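Local atomic coordinates of beta-alanyl-CoA:ammonia lyase 2 (Clostridium propionicum, PDB entry 4MTU), a protein that probably acts as a lyase that removes ammonia from beta-alanyl-CoA, has a hot dog fold and binds zinc. Residues A[33-45]-A[75-89]. Numbering follows the deposited sequence. Where two conformers were deposited one is given.
Sequences WGDVGTELMVYVD and IEKVGNQSYTCKFEA. With ZN (zinc ion), chain B; SO4 (sulfate ion), chain C.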
loop_
_atom_site.group_PDB
_atom_site.type_symbol
_atom_site.label_atom_id
_atom_site.label_comp_id
_atom_site.label_asym_id
_atom_site.label_seq_id
_atom_site.Cartn_x
_atom_site.Cartn_y
_atom_site.Cartn_z
ATOM N N TRP A 33 4.214 13.009 11.209
ATOM C CA TRP A 33 5.162 13.795 12.038
ATOM C C TRP A 33 6.597 13.295 11.825
ATOM O O TRP A 33 7.516 14.127 11.875
ATOM C CB TRP A 33 4.768 13.692 13.477
ATOM C CG TRP A 33 3.548 14.503 13.857
ATOM C CD1 TRP A 33 3.039 15.586 13.211
ATOM C CD2 TRP A 33 2.732 14.283 15.013
ATOM N NE1 TRP A 33 1.930 16.075 13.886
ATOM C CE2 TRP A 33 1.736 15.266 15.008
ATOM C CE3 TRP A 33 2.740 13.310 16.017
ATOM C CZ2 TRP A 33 0.749 15.361 16.023
ATOM C CZ3 TRP A 33 1.786 13.381 16.991
ATOM C CH2 TRP A 33 0.789 14.393 16.992
ATOM N N GLY A 34 6.802 12.008 11.578
ATOM C CA GLY A 34 8.142 11.550 11.274
ATOM C C GLY A 34 8.695 12.251 10.029
ATOM O O GLY A 34 9.869 12.648 9.995
ATOM N N ASP A 35 7.853 12.397 9.004
ATOM C CA ASP A 35 8.282 13.056 7.761
ATOM C C ASP A 35 8.463 14.565 7.942
ATOM O O ASP A 35 9.360 15.163 7.357
ATOM C CB ASP A 35 7.325 12.752 6.644
ATOM C CG ASP A 35 7.275 11.325 6.175
ATOM O OD1 ASP A 35 8.120 10.502 6.667
ATOM O OD2 ASP A 35 6.406 11.049 5.298
ATOM N N VAL A 36 7.617 15.199 8.782
ATOM C CA VAL A 36 7.798 16.604 9.126
ATOM C C VAL A 36 9.140 16.799 9.834
ATOM O O VAL A 36 9.912 17.709 9.534
ATOM C CB VAL A 36 6.621 17.109 10.017
ATOM C CG1 VAL A 36 6.886 18.508 10.520
ATOM C CG2 VAL A 36 5.316 17.085 9.225
ATOM N N GLY A 37 9.400 15.940 10.823
ATOM C CA GLY A 37 10.670 15.995 11.545
ATOM C C GLY A 37 11.864 15.816 10.588
ATOM O O GLY A 37 12.875 16.527 10.716
ATOM N N THR A 38 11.755 14.875 9.665
ATOM C CA THR A 38 12.832 14.667 8.700
ATOM C C THR A 38 13.091 15.972 7.953
ATOM O O THR A 38 14.237 16.383 7.756
ATOM C CB THR A 38 12.451 13.547 7.717
ATOM O OG1 THR A 38 12.284 12.316 8.452
ATOM C CG2 THR A 38 13.540 13.343 6.678
ATOM N N GLU A 39 12.021 16.638 7.476
ATOM C CA GLU A 39 12.192 17.861 6.697
ATOM C C GLU A 39 12.918 18.920 7.535
ATOM O O GLU A 39 13.836 19.620 7.050
ATOM C CB GLU A 39 10.830 18.370 6.221
ATOM C CG GLU A 39 10.961 19.396 5.116
ATOM C CD GLU A 39 9.659 19.863 4.505
ATOM O OE1 GLU A 39 8.639 19.189 4.616
ATOM O OE2 GLU A 39 9.689 20.935 3.827
ATOM N N LEU A 40 12.532 19.083 8.800
ATOM C CA LEU A 40 13.198 20.005 9.700
ATOM C C LEU A 40 14.721 19.691 9.840
ATOM O O LEU A 40 15.523 20.614 9.880
ATOM C CB LEU A 40 12.561 19.994 11.082
ATOM C CG LEU A 40 11.129 20.550 11.178
ATOM C CD1 LEU A 40 10.502 20.177 12.497
ATOM C CD2 LEU A 40 11.146 22.055 11.029
ATOM N N MET A 41 15.044 18.420 9.911
ATOM C CA MET A 41 16.428 18.023 10.076
ATOM C C MET A 41 17.225 18.277 8.797
ATOM O O MET A 41 18.418 18.691 8.862
ATOM C CB MET A 41 16.507 16.559 10.531
ATOM C CG MET A 41 15.953 16.332 11.914
ATOM S SD MET A 41 16.734 17.305 13.226
ATOM C CE MET A 41 15.600 18.672 13.402
ATOM N N VAL A 42 16.632 18.039 7.656
ATOM C CA VAL A 42 17.273 18.390 6.398
ATOM C C VAL A 42 17.638 19.871 6.403
ATOM O O VAL A 42 18.744 20.276 6.017
ATOM C CB VAL A 42 16.352 18.026 5.190
ATOM C CG1 VAL A 42 16.950 18.586 3.889
ATOM C CG2 VAL A 42 16.157 16.508 5.125
ATOM N N TYR A 43 16.683 20.695 6.810
ATOM C CA TYR A 43 16.915 22.138 6.797
ATOM C C TYR A 43 17.929 22.636 7.830
ATOM O O TYR A 43 18.689 23.549 7.558
ATOM C CB TYR A 43 15.592 22.894 6.966
ATOM C CG TYR A 43 14.605 22.688 5.854
ATOM C CD1 TYR A 43 14.968 22.300 4.569
ATOM C CD2 TYR A 43 13.237 22.881 6.078
ATOM C CE1 TYR A 43 14.054 22.102 3.568
ATOM C CE2 TYR A 43 12.333 22.685 5.070
ATOM C CZ TYR A 43 12.710 22.303 3.816
ATOM O OH TYR A 43 11.798 22.070 2.816
ATOM N N VAL A 44 17.928 22.036 9.016
ATOM C CA VAL A 44 18.800 22.552 10.083
ATOM C C VAL A 44 20.228 22.050 9.945
ATOM O O VAL A 44 21.169 22.751 10.349
ATOM C CB VAL A 44 18.215 22.258 11.494
ATOM C CG1 VAL A 44 18.420 20.848 11.919
ATOM C CG2 VAL A 44 18.800 23.282 12.470
ATOM N N ASP A 45 20.432 20.839 9.417
ATOM C CA ASP A 45 21.784 20.248 9.393
ATOM C C ASP A 45 22.029 19.305 8.226
ATOM O O ASP A 45 23.076 18.627 8.227
ATOM C CB ASP A 45 22.195 19.685 10.725
ATOM C CG ASP A 45 22.959 20.614 11.628
ATOM O OD1 ASP A 45 22.656 20.755 12.824
ATOM O OD2 ASP A 45 23.912 21.298 11.129
ATOM N N ILE A 75 11.265 23.188 15.240
ATOM C CA ILE A 75 12.330 22.982 16.188
ATOM C C ILE A 75 12.195 23.916 17.349
ATOM O O ILE A 75 12.161 25.142 17.157
ATOM C CB ILE A 75 13.723 23.147 15.523
ATOM C CG1 ILE A 75 13.885 22.225 14.305
ATOM C CG2 ILE A 75 14.808 22.954 16.564
ATOM C CD1 ILE A 75 15.184 22.420 13.529
ATOM N N GLU A 76 12.133 23.400 18.544
ATOM C CA GLU A 76 12.121 24.186 19.766
ATOM C C GLU A 76 13.550 24.384 20.269
ATOM O O GLU A 76 13.853 25.497 20.779
ATOM C CB GLU A 76 11.312 23.491 20.841
ATOM C CG GLU A 76 11.069 24.461 21.969
ATOM N N LYS A 77 14.425 23.405 20.241
ATOM C CA LYS A 77 15.770 23.498 20.782
ATOM C C LYS A 77 16.703 22.653 19.931
ATOM O O LYS A 77 16.470 21.494 19.597
ATOM C CB LYS A 77 15.843 22.945 22.191
ATOM C CG LYS A 77 17.132 22.734 22.929
ATOM C CD LYS A 77 16.832 22.213 24.330
ATOM N N VAL A 78 17.812 23.299 19.534
ATOM C CA VAL A 78 18.939 22.665 18.897
ATOM C C VAL A 78 19.944 22.227 19.979
ATOM O O VAL A 78 20.494 23.108 20.663
ATOM C CB VAL A 78 19.653 23.594 17.849
ATOM C CG1 VAL A 78 20.874 22.938 17.330
ATOM C CG2 VAL A 78 18.663 23.964 16.757
ATOM N N GLY A 79 20.182 20.930 20.166
ATOM C CA GLY A 79 21.128 20.421 21.085
ATOM C C GLY A 79 22.435 20.213 20.364
ATOM O O GLY A 79 22.718 20.746 19.329
ATOM N N ASN A 80 23.315 19.419 20.971
ATOM C CA ASN A 80 24.579 19.066 20.364
ATOM C C ASN A 80 24.371 18.067 19.218
ATOM O O ASN A 80 24.793 18.349 18.124
ATOM C CB ASN A 80 25.600 18.494 21.359
ATOM C CG ASN A 80 25.875 19.444 22.481
ATOM O OD1 ASN A 80 26.464 20.508 22.197
ATOM N ND2 ASN A 80 25.496 19.129 23.714
ATOM N N GLN A 81 23.670 16.982 19.502
ATOM C CA GLN A 81 23.301 15.979 18.487
ATOM C C GLN A 81 21.802 15.701 18.437
ATOM O O GLN A 81 21.355 15.036 17.509
ATOM C CB GLN A 81 24.030 14.661 18.688
ATOM C CG GLN A 81 25.532 14.770 18.617
ATOM C CD GLN A 81 26.257 13.468 18.855
ATOM O OE1 GLN A 81 26.857 12.939 17.918
ATOM N NE2 GLN A 81 26.141 13.050 20.082
ATOM N N SER A 82 21.038 16.198 19.402
ATOM C CA SER A 82 19.628 15.951 19.478
ATOM C C SER A 82 18.893 17.269 19.292
ATOM O O SER A 82 19.409 18.349 19.599
ATOM C CB SER A 82 19.300 15.267 20.800
ATOM O OG SER A 82 19.049 16.278 21.750
ATOM N N TYR A 83 17.709 17.200 18.722
ATOM C CA TYR A 83 16.899 18.327 18.356
ATOM C C TYR A 83 15.474 18.087 18.892
ATOM O O TYR A 83 14.876 17.052 18.572
ATOM C CB TYR A 83 16.861 18.495 16.833
ATOM C CG TYR A 83 18.192 18.559 16.161
ATOM C CD1 TYR A 83 18.965 17.441 15.953
ATOM C CD2 TYR A 83 18.692 19.774 15.686
ATOM C CE1 TYR A 83 20.193 17.467 15.340
ATOM C CE2 TYR A 83 19.955 19.795 15.067
ATOM C CZ TYR A 83 20.686 18.670 14.883
ATOM O OH TYR A 83 21.915 18.680 14.262
ATOM N N THR A 84 15.004 18.998 19.715
ATOM C CA THR A 84 13.661 18.841 20.306
ATOM C C THR A 84 12.702 19.611 19.449
ATOM O O THR A 84 12.884 20.796 19.229
ATOM C CB THR A 84 13.651 19.391 21.746
ATOM O OG1 THR A 84 14.686 18.718 22.478
ATOM C CG2 THR A 84 12.264 19.176 22.362
ATOM N N CYS A 85 11.625 18.913 19.001
ATOM C CA CYS A 85 10.660 19.442 18.097
ATOM C C CYS A 85 9.245 19.322 18.696
ATOM O O CYS A 85 8.979 18.421 19.482
ATOM C CB CYS A 85 10.724 18.724 16.747
ATOM S SG CYS A 85 12.294 18.886 15.897
ATOM N N LYS A 86 8.378 20.220 18.273
ATOM C CA LYS A 86 6.940 20.181 18.617
ATOM C C LYS A 86 6.157 19.950 17.377
ATOM O O LYS A 86 6.496 20.431 16.296
ATOM C CB LYS A 86 6.504 21.453 19.314
ATOM C CG LYS A 86 7.220 21.624 20.680
ATOM C CD LYS A 86 6.222 21.741 21.818
ATOM N N PHE A 87 5.028 19.224 17.553
ATOM C CA PHE A 87 4.198 18.812 16.426
ATOM C C PHE A 87 2.714 19.027 16.781
ATOM O O PHE A 87 2.278 18.900 17.937
ATOM C CB PHE A 87 4.387 17.333 16.126
ATOM C CG PHE A 87 5.816 16.975 15.767
ATOM C CD1 PHE A 87 6.271 17.136 14.474
ATOM C CD2 PHE A 87 6.701 16.505 16.724
ATOM C CE1 PHE A 87 7.577 16.818 14.128
ATOM C CE2 PHE A 87 7.999 16.196 16.379
ATOM C CZ PHE A 87 8.429 16.347 15.067
ATOM N N GLU A 88 1.927 19.297 15.763
ATOM C CA GLU A 88 0.486 19.413 15.837
ATOM C C GLU A 88 -0.159 18.768 14.600
ATOM O O GLU A 88 0.474 18.671 13.537
ATOM C CB GLU A 88 0.015 20.862 15.900
ATOM C CG GLU A 88 0.572 21.661 17.033
ATOM C CD GLU A 88 0.238 23.148 16.979
ATOM O OE1 GLU A 88 -0.125 23.659 15.889
ATOM O OE2 GLU A 88 0.356 23.788 18.058
ATOM N N ALA A 89 -1.415 18.350 14.734
ATOM C CA ALA A 89 -2.196 17.845 13.612
ATOM C C ALA A 89 -3.560 18.532 13.662
ATOM O O ALA A 89 -4.176 18.600 14.735
ATOM C CB ALA A 89 -2.367 16.346 13.688
HETATM ZN ZN ZN B . 24.304 22.389 12.929
HETATM S S SO4 C . 22.414 16.574 23.206
HETATM O O1 SO4 C . 23.179 15.857 22.154
HETATM O O2 SO4 C . 23.311 17.021 24.228
HETATM O O3 SO4 C . 21.404 15.616 23.774
HETATM O O4 SO4 C . 21.648 17.564 22.344
HETATM O O HOH W 1 22.739 23.785 12.406
HETATM O O HOH W 2 25.558 23.944 12.288
HETATM O O HOH W 3 26.056 21.243 13.173
#
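In this hot dog fold the central helix, here residues 33-45, lies along the sheet and runs roughly against strand 82-89, the two axes coming within 9.6 Å at 138°. At one end Trp33 and Phe87 pack flank to flank, pointing opposite ways: Phe87 CB sits almost on the normal of the Trp33 five-membered ring, 3.4 Å from its centroid, while Trp33 CB lies over the face of the Phe87 ring. The hydrogen bond from Trp33 NE1 to Glu88 O (3.0 Å, 164° at the hydrogen), with Phe87 CB against the face, would hold the indole's rotation; the oxygen lies near the indole plane, but the N-H reaches it from above the carbonyl plane, not along a lone pair. The edge of the Phe87 ring meets the helix backbone, CE1 lying 3.9 Å from Gly37 N. Midway, the bend of Met41 at chi2 (-58°) sets SD over one face of the Tyr83 ring, 3.8 Å from its centroid, a Met-aromatic contact, and the turn at chi3 swings CE onto Ile75 CD1 and Cys85 SG. Val44 CB meets Ile75 CD1 at 3.7 Å. At the far end Tyr83 OH donates to Asp45 OD1 (2.6 Å) on the anti side of the carboxylate, whose two oxygens both bind zinc. His142 and three waters complete the metal site, and the tyrosine probably steadies the carboxylate. Strand 4-11 flanks the helix at Val36 and Leu40, and Leu122 of strand 106-123 packs against Met41 and Cys85.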